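Local coordinates for putative lipoprotein (Campylobacter jejuni subsp. jejuni, PDB 2G5G) that binds heme as a cofacial pair, binding being linked to dimerization, and probably takes part in bacterial heme transport, at residues Asp79-Met84 with Leu138-Ser143; Ser145-Ile150 with Val194-Phe199; Lys200-Ala205 with Pro231-Asp236. One frame throughout, in Å; residues are numbered along the deposited sequence.

Contact 1. Residues Asp79-Met84 with Leu138-Ser143; sequences DVALEM and LGANLS
Ala-81 pairs with Leu-138, and Leu-82 with Gly-139, in a parallel beta ladder that joins strand 78-82 to strand 137-141, the outermost strand on this side of the mixed sheet within the chain. Three backbone hydrogen bonds hold the ladder. Leu-138 N gives a nearly straight one to Val-80 O (2.8 Å, 172° at the hydrogen), and Leu-138 O accepts from Leu-82 N at 3.0 Å. Leu-138 thus bonds to the residues before and after Ala-81, as a parallel pair requires. Further along, Ala-140 N reaches Leu-82 O at 3.2 Å, approaching from above the carbonyl plane.

The apolar contact is small and close to the backbone. Ala-81 CB lies 4.0 Å from Ala-140 CB and also touches CB of Leu-138, on a face that the neighbouring strand 214-220 extends through Leu-217; Met-204 of helix 187-210 packs on Ala-140. Leu-82 turns to the other face, where Phe-126 of helix 124-131 meets it.

Beyond the ladder segment 79-84 turns a corner, and polar side chains take over. Asn-141 ND2 donates to Glu-83 O at 2.9 Å, lying in the carbonyl plane on a lone pair and using an N-H directed within its own amide plane. Asn-141 OD1 accepts a bent bond from Leu-142 N, and the two bonds together set which way the amide is turned. Glu-83 CG, anti to its backbone N (chi1 174°), lies against Asn-141 ND2; beyond it the glutamate is extended and the two side chains run side by side, their carboxylate and amide planes 57° apart. Glu-83 OE1 is taken by Gly-220 N, while a water donates to Glu-83 OE2 at 2.6 Å and accepts from Asn-141 ND2 at 3.0 Å.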
loop_
_atom_site.group_PDB
_atom_site.type_symbol
_atom_site.label_atom_id
_atom_site.label_comp_id
_atom_site.label_asym_id
_atom_site.label_seq_id
_atom_site.Cartn_x
_atom_site.Cartn_y
_atom_site.Cartn_z
ATOM N N ASP A 79 16.936 -28.805 -2.476
ATOM C CA ASP A 79 15.893 -28.021 -1.786
ATOM C C ASP A 79 15.196 -26.995 -2.680
ATOM O O ASP A 79 15.712 -26.698 -3.739
ATOM C CB ASP A 79 16.489 -27.322 -0.588
ATOM C CG ASP A 79 17.032 -28.308 0.444
ATOM O OD1 ASP A 79 16.456 -29.414 0.571
ATOM O OD2 ASP A 79 18.041 -27.987 1.099
ATOM N N VAL A 80 14.041 -26.472 -2.245
ATOM C CA VAL A 80 13.244 -25.506 -3.025
ATOM C C VAL A 80 12.942 -24.246 -2.220
ATOM O O VAL A 80 12.356 -24.309 -1.140
ATOM C CB VAL A 80 11.937 -26.121 -3.564
ATOM C CG1 VAL A 80 11.080 -25.055 -4.300
ATOM C CG2 VAL A 80 12.248 -27.248 -4.508
ATOM N N ALA A 81 13.399 -23.104 -2.733
ATOM C CA ALA A 81 13.131 -21.820 -2.101
ATOM C C ALA A 81 11.925 -21.206 -2.806
ATOM O O ALA A 81 11.731 -21.382 -4.008
ATOM C CB ALA A 81 14.368 -20.892 -2.229
ATOM N N LEU A 82 11.122 -20.477 -2.053
ATOM C CA LEU A 82 9.864 -19.940 -2.558
ATOM C C LEU A 82 9.766 -18.456 -2.294
ATOM O O LEU A 82 9.840 -18.004 -1.139
ATOM C CB LEU A 82 8.653 -20.701 -1.962
ATOM C CG LEU A 82 8.418 -22.167 -2.344
ATOM C CD1 LEU A 82 7.240 -22.771 -1.569
ATOM C CD2 LEU A 82 8.221 -22.348 -3.835
ATOM N N GLU A 83 9.599 -17.673 -3.364
ATOM C CA GLU A 83 9.263 -16.257 -3.201
ATOM C C GLU A 83 8.022 -16.144 -2.293
ATOM O O GLU A 83 7.848 -15.135 -1.602
ATOM C CB GLU A 83 8.938 -15.610 -4.562
ATOM C CG GLU A 83 8.437 -14.136 -4.462
ATOM C CD GLU A 83 7.891 -13.565 -5.788
ATOM O OE1 GLU A 83 7.880 -14.267 -6.814
ATOM O OE2 GLU A 83 7.462 -12.407 -5.778
HETATM N N MSE A 84 7.161 -17.162 -2.287
HETATM C CA MSE A 84 5.901 -16.980 -1.514
HETATM C C MSE A 84 5.987 -17.159 -0.015
HETATM O O MSE A 84 5.018 -16.888 0.695
HETATM C CB MSE A 84 4.634 -17.624 -2.118
HETATM C CG MSE A 84 4.676 -18.828 -3.045
HETATM SE SE MSE A 84 5.973 -19.042 -4.547
HETATM C CE MSE A 84 5.863 -17.326 -5.510
ATOM N N LEU A 138 12.341 -23.775 1.560
ATOM C CA LEU A 138 12.965 -22.604 2.151
ATOM C C LEU A 138 12.123 -21.346 1.896
ATOM O O LEU A 138 11.589 -21.177 0.796
ATOM C CB LEU A 138 14.387 -22.399 1.579
ATOM C CG LEU A 138 15.314 -23.615 1.436
ATOM C CD1 LEU A 138 16.622 -23.223 0.674
ATOM C CD2 LEU A 138 15.634 -24.249 2.822
ATOM N N GLY A 139 12.013 -20.476 2.907
ATOM C CA GLY A 139 11.466 -19.118 2.713
ATOM C C GLY A 139 12.533 -18.223 2.117
ATOM O O GLY A 139 13.639 -18.148 2.644
ATOM N N ALA A 140 12.234 -17.593 0.971
ATOM C CA ALA A 140 13.252 -16.848 0.234
ATOM C C ALA A 140 13.135 -15.363 0.471
ATOM O O ALA A 140 14.103 -14.629 0.325
ATOM C CB ALA A 140 13.153 -17.161 -1.306
ATOM N N ASN A 141 11.946 -14.921 0.862
ATOM C CA ASN A 141 11.568 -13.506 0.741
ATOM C C ASN A 141 11.649 -12.668 2.043
ATOM O O ASN A 141 11.863 -13.188 3.151
ATOM C CB ASN A 141 10.124 -13.463 0.203
ATOM C CG ASN A 141 9.852 -12.266 -0.726
ATOM O OD1 ASN A 141 10.576 -11.279 -0.727
ATOM N ND2 ASN A 141 8.790 -12.375 -1.514
ATOM N N LEU A 142 11.474 -11.362 1.884
ATOM C CA LEU A 142 11.173 -10.434 2.982
ATOM C C LEU A 142 9.873 -10.805 3.710
ATOM O O LEU A 142 8.959 -11.329 3.091
ATOM C CB LEU A 142 10.954 -9.036 2.393
ATOM C CG LEU A 142 12.042 -7.960 2.426
ATOM C CD1 LEU A 142 13.474 -8.458 2.612
ATOM C CD2 LEU A 142 11.885 -7.037 1.206
ATOM N N SER A 143 9.779 -10.495 5.004
ATOM C CA SER A 143 8.477 -10.551 5.696
ATOM C C SER A 143 7.621 -9.308 5.357
ATOM O O SER A 143 8.150 -8.304 4.904
ATOM C CB SER A 143 8.676 -10.615 7.215
ATOM O OG SER A 143 9.303 -9.443 7.673
HETATM O O HOH W 1 7.353 -10.843 -3.656
#

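Contact 2. Residues Ser145-Ile150 with Val194-Phe199; sequences SEITSI and VEIQQF. With HEM (protoporphyrin IX containing Fe), chain B.
Ile-150 holds CG1 anti to its carbonyl carbon (chi1 -67°), which sets this methylene over the face of the Phe-199 ring and leaves CG2 to reach Ile-196. CG1 stands 4.0 Å from the centroid of the Phe-199 ring and 10° off its normal, a CH-pi contact over the middle of the face. Its neighbours spread across the same ring: Ile-150 CD1 comes to 3.6 Å from Phe-199 CG, at the root of the ring, while Ile-150 CG2 lies near Phe-199 CD1. That same Ile-150 CG2 packs 3.9 Å from Ile-196 CG1.

One turn earlier, the side chains of Ile-147 and Ile-196 cross at about a right angle and meet through their CG2 methyls, 4.0 Å apart. The two segments, in helices 144-151 and 187-210, have axes inclined at 138°.

One of the two hemes (chain B) borders this interface. The methyls of Ile-147 lie against its propionate arm, CD1 3.9 Å from heme O2A, and Thr-148 OG1 is 3.8 Å from the heme methyl CMA; Thr-148 also packs on Thr-148 of the second subunit. Ile-147, Thr-148 and Ile-196 are heme-pocket residues. Between 145-150 and 194-199 hydrocarbon groups alone make the contact, so the polar link between these helices falls to the Glu-146 to Arg-203 salt bridge, just past Phe-199.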
loop_
_atom_site.group_PDB
_atom_site.type_symbol
_atom_site.label_atom_id
_atom_site.label_comp_id
_atom_site.label_asym_id
_atom_site.label_seq_id
_atom_site.Cartn_x
_atom_site.Cartn_y
_atom_site.Cartn_z
ATOM N N SER A 145 6.338 -7.323 7.546
ATOM C CA SER A 145 6.887 -6.314 8.455
ATOM C C SER A 145 8.139 -5.679 7.888
ATOM O O SER A 145 8.333 -4.461 8.004
ATOM C CB SER A 145 7.212 -6.945 9.812
ATOM O OG SER A 145 6.361 -8.066 10.028
ATOM N N GLU A 146 9.007 -6.509 7.293
ATOM C CA GLU A 146 10.203 -6.004 6.626
ATOM C C GLU A 146 9.837 -5.083 5.447
ATOM O O GLU A 146 10.462 -4.045 5.247
ATOM C CB GLU A 146 11.108 -7.165 6.156
ATOM C CG GLU A 146 12.225 -7.511 7.159
ATOM C CD GLU A 146 12.871 -8.871 6.910
ATOM O OE1 GLU A 146 13.970 -9.087 7.450
ATOM O OE2 GLU A 146 12.263 -9.709 6.213
ATOM N N ILE A 147 8.820 -5.477 4.685
ATOM C CA ILE A 147 8.393 -4.729 3.493
ATOM C C ILE A 147 7.774 -3.388 3.878
ATOM O O ILE A 147 8.034 -2.356 3.247
ATOM C CB ILE A 147 7.413 -5.549 2.654
ATOM C CG1 ILE A 147 8.145 -6.744 2.011
ATOM C CG2 ILE A 147 6.752 -4.675 1.590
ATOM C CD1 ILE A 147 7.237 -7.746 1.468
ATOM N N THR A 148 6.963 -3.415 4.923
ATOM C CA THR A 148 6.390 -2.197 5.480
ATOM C C THR A 148 7.458 -1.233 5.982
ATOM O O THR A 148 7.366 -0.019 5.738
ATOM C CB THR A 148 5.355 -2.517 6.560
ATOM O OG1 THR A 148 4.357 -3.384 5.996
ATOM C CG2 THR A 148 4.700 -1.234 7.066
ATOM N N SER A 149 8.498 -1.775 6.620
ATOM C CA SER A 149 9.603 -0.965 7.125
ATOM C C SER A 149 10.429 -0.282 6.027
ATOM O O SER A 149 10.856 0.859 6.191
ATOM C CB SER A 149 10.499 -1.797 8.036
ATOM O OG SER A 149 11.590 -1.022 8.481
ATOM N N ILE A 150 10.656 -0.984 4.909
ATOM C CA ILE A 150 11.347 -0.404 3.751
ATOM C C ILE A 150 10.521 0.735 3.115
ATOM O O ILE A 150 11.045 1.810 2.842
ATOM C CB ILE A 150 11.720 -1.500 2.706
ATOM C CG1 ILE A 150 12.789 -2.434 3.307
ATOM C CG2 ILE A 150 12.198 -0.868 1.388
ATOM C CD1 ILE A 150 12.677 -3.888 2.865
ATOM N N VAL A 194 10.029 0.369 -6.281
ATOM C CA VAL A 194 11.318 -0.047 -6.864
ATOM C C VAL A 194 12.276 -0.517 -5.772
ATOM O O VAL A 194 12.862 -1.599 -5.895
ATOM C CB VAL A 194 11.983 1.058 -7.723
ATOM C CG1 VAL A 194 13.396 0.639 -8.135
ATOM C CG2 VAL A 194 11.149 1.353 -8.955
ATOM N N GLU A 195 12.413 0.274 -4.704
ATOM C CA GLU A 195 13.286 -0.089 -3.590
ATOM C C GLU A 195 12.871 -1.382 -2.910
ATOM O O GLU A 195 13.743 -2.177 -2.521
ATOM C CB GLU A 195 13.450 1.046 -2.575
ATOM C CG GLU A 195 14.355 2.179 -3.103
ATOM C CD GLU A 195 15.664 1.667 -3.728
ATOM O OE1 GLU A 195 15.911 1.889 -4.944
ATOM O OE2 GLU A 195 16.448 1.032 -2.988
ATOM N N ILE A 196 11.558 -1.603 -2.802
ATOM C CA ILE A 196 11.013 -2.851 -2.249
ATOM C C ILE A 196 11.340 -4.066 -3.115
ATOM O O ILE A 196 11.678 -5.134 -2.573
ATOM C CB ILE A 196 9.481 -2.774 -2.007
ATOM C CG1 ILE A 196 9.186 -1.898 -0.780
ATOM C CG2 ILE A 196 8.872 -4.165 -1.753
ATOM C CD1 ILE A 196 7.786 -1.342 -0.801
ATOM N N GLN A 197 11.210 -3.920 -4.440
ATOM C CA GLN A 197 11.625 -4.995 -5.384
ATOM C C GLN A 197 13.104 -5.312 -5.226
ATOM O O GLN A 197 13.498 -6.488 -5.144
ATOM C CB GLN A 197 11.313 -4.608 -6.830
ATOM C CG GLN A 197 11.481 -5.734 -7.822
ATOM C CD GLN A 197 10.239 -6.561 -8.055
ATOM O OE1 GLN A 197 10.182 -7.377 -8.995
ATOM N NE2 GLN A 197 9.248 -6.390 -7.210
ATOM N N GLN A 198 13.912 -4.272 -5.166
ATOM C CA GLN A 198 15.366 -4.385 -5.026
ATOM C C GLN A 198 15.748 -5.136 -3.743
ATOM O O GLN A 198 16.620 -6.027 -3.755
ATOM C CB GLN A 198 16.009 -2.988 -5.028
ATOM C CG GLN A 198 16.041 -2.304 -6.420
ATOM C CD GLN A 198 17.399 -2.405 -7.076
ATOM O OE1 GLN A 198 17.667 -3.329 -7.869
ATOM N NE2 GLN A 198 18.277 -1.487 -6.735
ATOM N N PHE A 199 15.091 -4.759 -2.638
ATOM C CA PHE A 199 15.258 -5.456 -1.361
ATOM C C PHE A 199 14.808 -6.920 -1.382
ATOM O O PHE A 199 15.491 -7.757 -0.788
ATOM C CB PHE A 199 14.542 -4.703 -0.224
ATOM C CG PHE A 199 15.393 -3.661 0.457
ATOM C CD1 PHE A 199 15.327 -2.318 0.067
ATOM C CD2 PHE A 199 16.212 -4.002 1.521
ATOM C CE1 PHE A 199 16.105 -1.349 0.701
ATOM C CE2 PHE A 199 16.990 -3.031 2.167
ATOM C CZ PHE A 199 16.924 -1.702 1.753
HETATM C CHA HEM B . 0.523 -4.818 -1.412
HETATM C CHB HEM B . 0.151 -2.118 2.662
HETATM C CHC HEM B . -2.572 1.178 0.383
HETATM C CHD HEM B . -2.139 -1.426 -3.719
HETATM C C1A HEM B . 0.639 -4.382 -0.097
HETATM C C2A HEM B . 1.309 -5.092 0.987
HETATM C C3A HEM B . 1.201 -4.341 2.099
HETATM C C4A HEM B . 0.474 -3.132 1.771
HETATM C CMA HEM B . 1.753 -4.677 3.502
HETATM C CAA HEM B . 2.004 -6.475 0.855
HETATM C CBA HEM B . 3.383 -6.326 0.209
HETATM C CGA HEM B . 3.864 -7.575 -0.530
HETATM O O1A HEM B . 3.423 -8.717 -0.196
HETATM O O2A HEM B . 4.705 -7.426 -1.466
HETATM C C1B HEM B . -0.701 -1.049 2.453
HETATM C C2B HEM B . -1.273 -0.168 3.464
HETATM C C3B HEM B . -2.030 0.747 2.844
HETATM C C4B HEM B . -1.960 0.486 1.407
HETATM C CMB HEM B . -1.050 -0.284 4.986
HETATM C CAB HEM B . -2.828 1.878 3.553
HETATM C CBB HEM B . -3.445 2.840 2.853
HETATM C C1C HEM B . -2.670 0.769 -0.933
HETATM C C2C HEM B . -3.351 1.484 -1.998
HETATM C C3C HEM B . -3.223 0.767 -3.123
HETATM C C4C HEM B . -2.463 -0.433 -2.815
HETATM C CMC HEM B . -4.079 2.840 -1.843
HETATM C CAC HEM B . -3.785 1.127 -4.520
HETATM C CBC HEM B . -3.499 2.299 -5.100
HETATM C C1D HEM B . -1.399 -2.577 -3.527
HETATM C C2D HEM B . -1.072 -3.547 -4.551
HETATM C C3D HEM B . -0.232 -4.617 -3.840
HETATM C C4D HEM B . -0.135 -4.178 -2.454
HETATM C CMD HEM B . -1.486 -3.505 -6.040
HETATM C CAD HEM B . 0.381 -5.888 -4.477
HETATM C CBD HEM B . 1.884 -5.897 -4.203
HETATM C CGD HEM B . 2.669 -5.964 -5.491
HETATM O O1D HEM B . 3.248 -4.921 -5.895
HETATM O O2D HEM B . 2.728 -7.059 -6.116
HETATM N NA HEM B . 0.134 -3.191 0.422
HETATM N NB HEM B . -1.141 -0.607 1.219
HETATM N NC HEM B . -2.133 -0.395 -1.475
HETATM N ND HEM B . -0.834 -2.990 -2.330
HETATM FE FE HEM B . -1.175 -1.851 -0.492
#

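Contact 3. Residues Lys200-Ala205 with Pro231-Asp236; sequences KDRRMA and PLHIQD
His-233 is wedged against Asp-201, Arg-202 and Ala-205 where helices 187-210 and 230-236 pack across each other, their segment axes 8.4 Å apart and crossing at -60°. One direct hydrogen bond joins the two segments: Arg-202 NE donates to His-233 ND1 at 2.9 Å (163° at the hydrogen). The donor lies in the imidazole plane and the acceptor near the guanidinium plane, so both flat groups meet edge to edge although their planes are well inclined. The arginine chain bends at chi2 and again at chi3 (60°), and the second bend carries NE to the ring.

Charge adds a weaker link. Asp-236 OD2 is 4.2 Å from Arg-202 NH2 and well out of the guanidinium plane, too far for a salt bridge; Ser-162 OG is hydrogen-bonded to both atoms, and Arg-202 NH2 also to Lys-158 O.

One face of the imidazole rests on the backbone of helix 187-210, with Asp-201 C over its centre and Arg-202 N toward the rim. Ala-205 CB sits 3.5 Å from His-233 CB and 3.9 Å from Ile-234 CG1. This buried packing ties helix 230-236 to helix 187-210, whose Lys-200 hydrogen-bonds the heme.

Asp-201 OD1 is held by His-223 ND1, and a single water in the imidazole plane stands 2.6 Å from Asp-201 OD2 and 2.9 Å from His-233 NE2.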
loop_
_atom_site.group_PDB
_atom_site.type_symbol
_atom_site.label_atom_id
_atom_site.label_comp_id
_atom_site.label_asym_id
_atom_site.label_seq_id
_atom_site.Cartn_x
_atom_site.Cartn_y
_atom_site.Cartn_z
ATOM N N LYS A 200 13.667 -7.223 -2.022
ATOM C CA LYS A 200 13.160 -8.593 -2.170
ATOM C C LYS A 200 14.198 -9.418 -2.918
ATOM O O LYS A 200 14.536 -10.525 -2.510
ATOM C CB LYS A 200 11.844 -8.645 -2.962
ATOM C CG LYS A 200 10.595 -8.142 -2.196
ATOM C CD LYS A 200 9.377 -8.055 -3.100
ATOM C CE LYS A 200 8.086 -7.920 -2.258
ATOM N NZ LYS A 200 6.940 -7.700 -3.173
ATOM N N ASP A 201 14.721 -8.849 -3.999
ATOM C CA ASP A 201 15.736 -9.508 -4.838
ATOM C C ASP A 201 17.027 -9.807 -4.086
ATOM O O ASP A 201 17.599 -10.896 -4.212
ATOM C CB ASP A 201 15.972 -8.640 -6.078
ATOM C CG ASP A 201 14.836 -8.756 -7.073
ATOM O OD1 ASP A 201 14.069 -9.753 -6.993
ATOM O OD2 ASP A 201 14.677 -7.852 -7.932
ATOM N N ARG A 202 17.430 -8.868 -3.231
ATOM C CA ARG A 202 18.617 -8.986 -2.414
ATOM C C ARG A 202 18.471 -10.125 -1.400
ATOM O O ARG A 202 19.383 -10.933 -1.250
ATOM C CB ARG A 202 18.895 -7.661 -1.690
ATOM C CG ARG A 202 20.169 -7.642 -0.854
ATOM C CD ARG A 202 21.405 -7.949 -1.698
ATOM N NE ARG A 202 21.649 -7.003 -2.798
ATOM C CZ ARG A 202 22.344 -5.870 -2.673
ATOM N NH1 ARG A 202 22.859 -5.507 -1.492
ATOM N NH2 ARG A 202 22.526 -5.084 -3.727
ATOM N N ARG A 203 17.321 -10.174 -0.740
ATOM C CA ARG A 203 17.029 -11.212 0.267
ATOM C C ARG A 203 16.960 -12.601 -0.358
ATOM O O ARG A 203 17.639 -13.501 0.127
ATOM C CB ARG A 203 15.714 -10.924 1.002
ATOM C CG ARG A 203 15.200 -12.105 1.875
ATOM C CD ARG A 203 16.133 -12.424 3.023
ATOM N NE ARG A 203 16.379 -11.240 3.860
ATOM C CZ ARG A 203 15.537 -10.768 4.798
ATOM N NH1 ARG A 203 14.378 -11.361 5.064
ATOM N NH2 ARG A 203 15.877 -9.682 5.472
HETATM N N MSE A 204 16.148 -12.766 -1.408
HETATM C CA MSE A 204 16.094 -14.033 -2.138
HETATM C C MSE A 204 17.496 -14.470 -2.587
HETATM O O MSE A 204 17.832 -15.653 -2.410
HETATM C CB MSE A 204 15.100 -13.991 -3.293
HETATM C CG MSE A 204 13.633 -13.709 -2.820
HETATM SE SE MSE A 204 12.376 -14.150 -4.125
HETATM C CE MSE A 204 11.979 -12.282 -4.614
ATOM N N ALA A 205 18.299 -13.544 -3.140
ATOM C CA ALA A 205 19.729 -13.821 -3.443
ATOM C C ALA A 205 20.531 -14.263 -2.222
ATOM O O ALA A 205 21.342 -15.200 -2.303
ATOM C CB ALA A 205 20.418 -12.644 -4.104
ATOM N N PRO A 231 19.618 -12.631 -10.208
ATOM C CA PRO A 231 20.991 -12.909 -10.724
ATOM C C PRO A 231 22.025 -11.787 -10.534
ATOM O O PRO A 231 23.197 -12.075 -10.251
ATOM C CB PRO A 231 20.749 -13.237 -12.202
ATOM C CG PRO A 231 19.370 -13.866 -12.214
ATOM C CD PRO A 231 18.596 -12.988 -11.215
ATOM N N LEU A 232 21.598 -10.520 -10.646
ATOM C CA LEU A 232 22.492 -9.392 -10.408
ATOM C C LEU A 232 22.963 -9.341 -8.953
ATOM O O LEU A 232 24.112 -9.007 -8.680
ATOM C CB LEU A 232 21.788 -8.070 -10.740
ATOM C CG LEU A 232 21.214 -7.918 -12.151
ATOM C CD1 LEU A 232 20.437 -6.589 -12.254
ATOM C CD2 LEU A 232 22.364 -7.984 -13.167
ATOM N N HIS A 233 22.065 -9.680 -8.035
ATOM C CA HIS A 233 22.361 -9.604 -6.604
ATOM C C HIS A 233 23.268 -10.750 -6.213
ATOM O O HIS A 233 24.206 -10.556 -5.432
ATOM C CB HIS A 233 21.073 -9.596 -5.761
ATOM C CG HIS A 233 20.193 -8.414 -6.037
ATOM N ND1 HIS A 233 20.159 -7.304 -5.222
ATOM C CD2 HIS A 233 19.327 -8.164 -7.050
ATOM C CE1 HIS A 233 19.313 -6.419 -5.722
ATOM N NE2 HIS A 233 18.795 -6.916 -6.830
ATOM N N ILE A 234 23.039 -11.928 -6.810
ATOM C CA ILE A 234 23.974 -13.069 -6.641
ATOM C C ILE A 234 25.404 -12.686 -7.035
ATOM O O ILE A 234 26.363 -12.984 -6.322
ATOM C CB ILE A 234 23.485 -14.335 -7.404
ATOM C CG1 ILE A 234 22.182 -14.865 -6.777
ATOM C CG2 ILE A 234 24.597 -15.455 -7.460
ATOM C CD1 ILE A 234 21.510 -16.016 -7.587
ATOM N N GLN A 235 25.558 -12.000 -8.169
ATOM C CA GLN A 235 26.868 -11.515 -8.624
ATOM C C GLN A 235 27.518 -10.605 -7.612
ATOM O O GLN A 235 28.716 -10.747 -7.333
ATOM C CB GLN A 235 26.745 -10.715 -9.935
ATOM C CG GLN A 235 26.330 -11.543 -11.135
ATOM C CD GLN A 235 26.297 -10.709 -12.415
ATOM O OE1 GLN A 235 25.286 -10.687 -13.116
ATOM N NE2 GLN A 235 27.408 -10.024 -12.725
ATOM N N ASP A 236 26.730 -9.648 -7.088
ATOM C CA ASP A 236 27.207 -8.684 -6.072
ATOM C C ASP A 236 27.599 -9.366 -4.764
ATOM O O ASP A 236 28.510 -8.877 -4.069
ATOM C CB ASP A 236 26.178 -7.574 -5.799
ATOM C CG ASP A 236 26.187 -6.452 -6.878
ATOM O OD1 ASP A 236 27.103 -6.409 -7.729
ATOM O OD2 ASP A 236 25.259 -5.612 -6.851
HETATM O O HOH W 2 16.544 -6.154 -8.504
#

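In the fold
The contacts follow one another along the chain, each closing before the next opens, with centres 13 to 15 Å apart. Contact 1 lies in the sheet, about 8 Å from the chain centre; contact 2 is the most peripheral, at about 17 Å, beside the heme and the second subunit. Helix 187-210 serves both contact 2 and contact 3, while strand 137-141 leads through Leu-142 into helix 144-151. Leu-142 CD2 packs 3.6 Å from Ile-150 CD1, and Glu-146 OE1 forms a salt bridge with Arg-203 NH2. Lys-200, beside Asn-141, hydrogen-bonds a heme propionate, so the shared helix connects the sheet edge with the heme-binding surface.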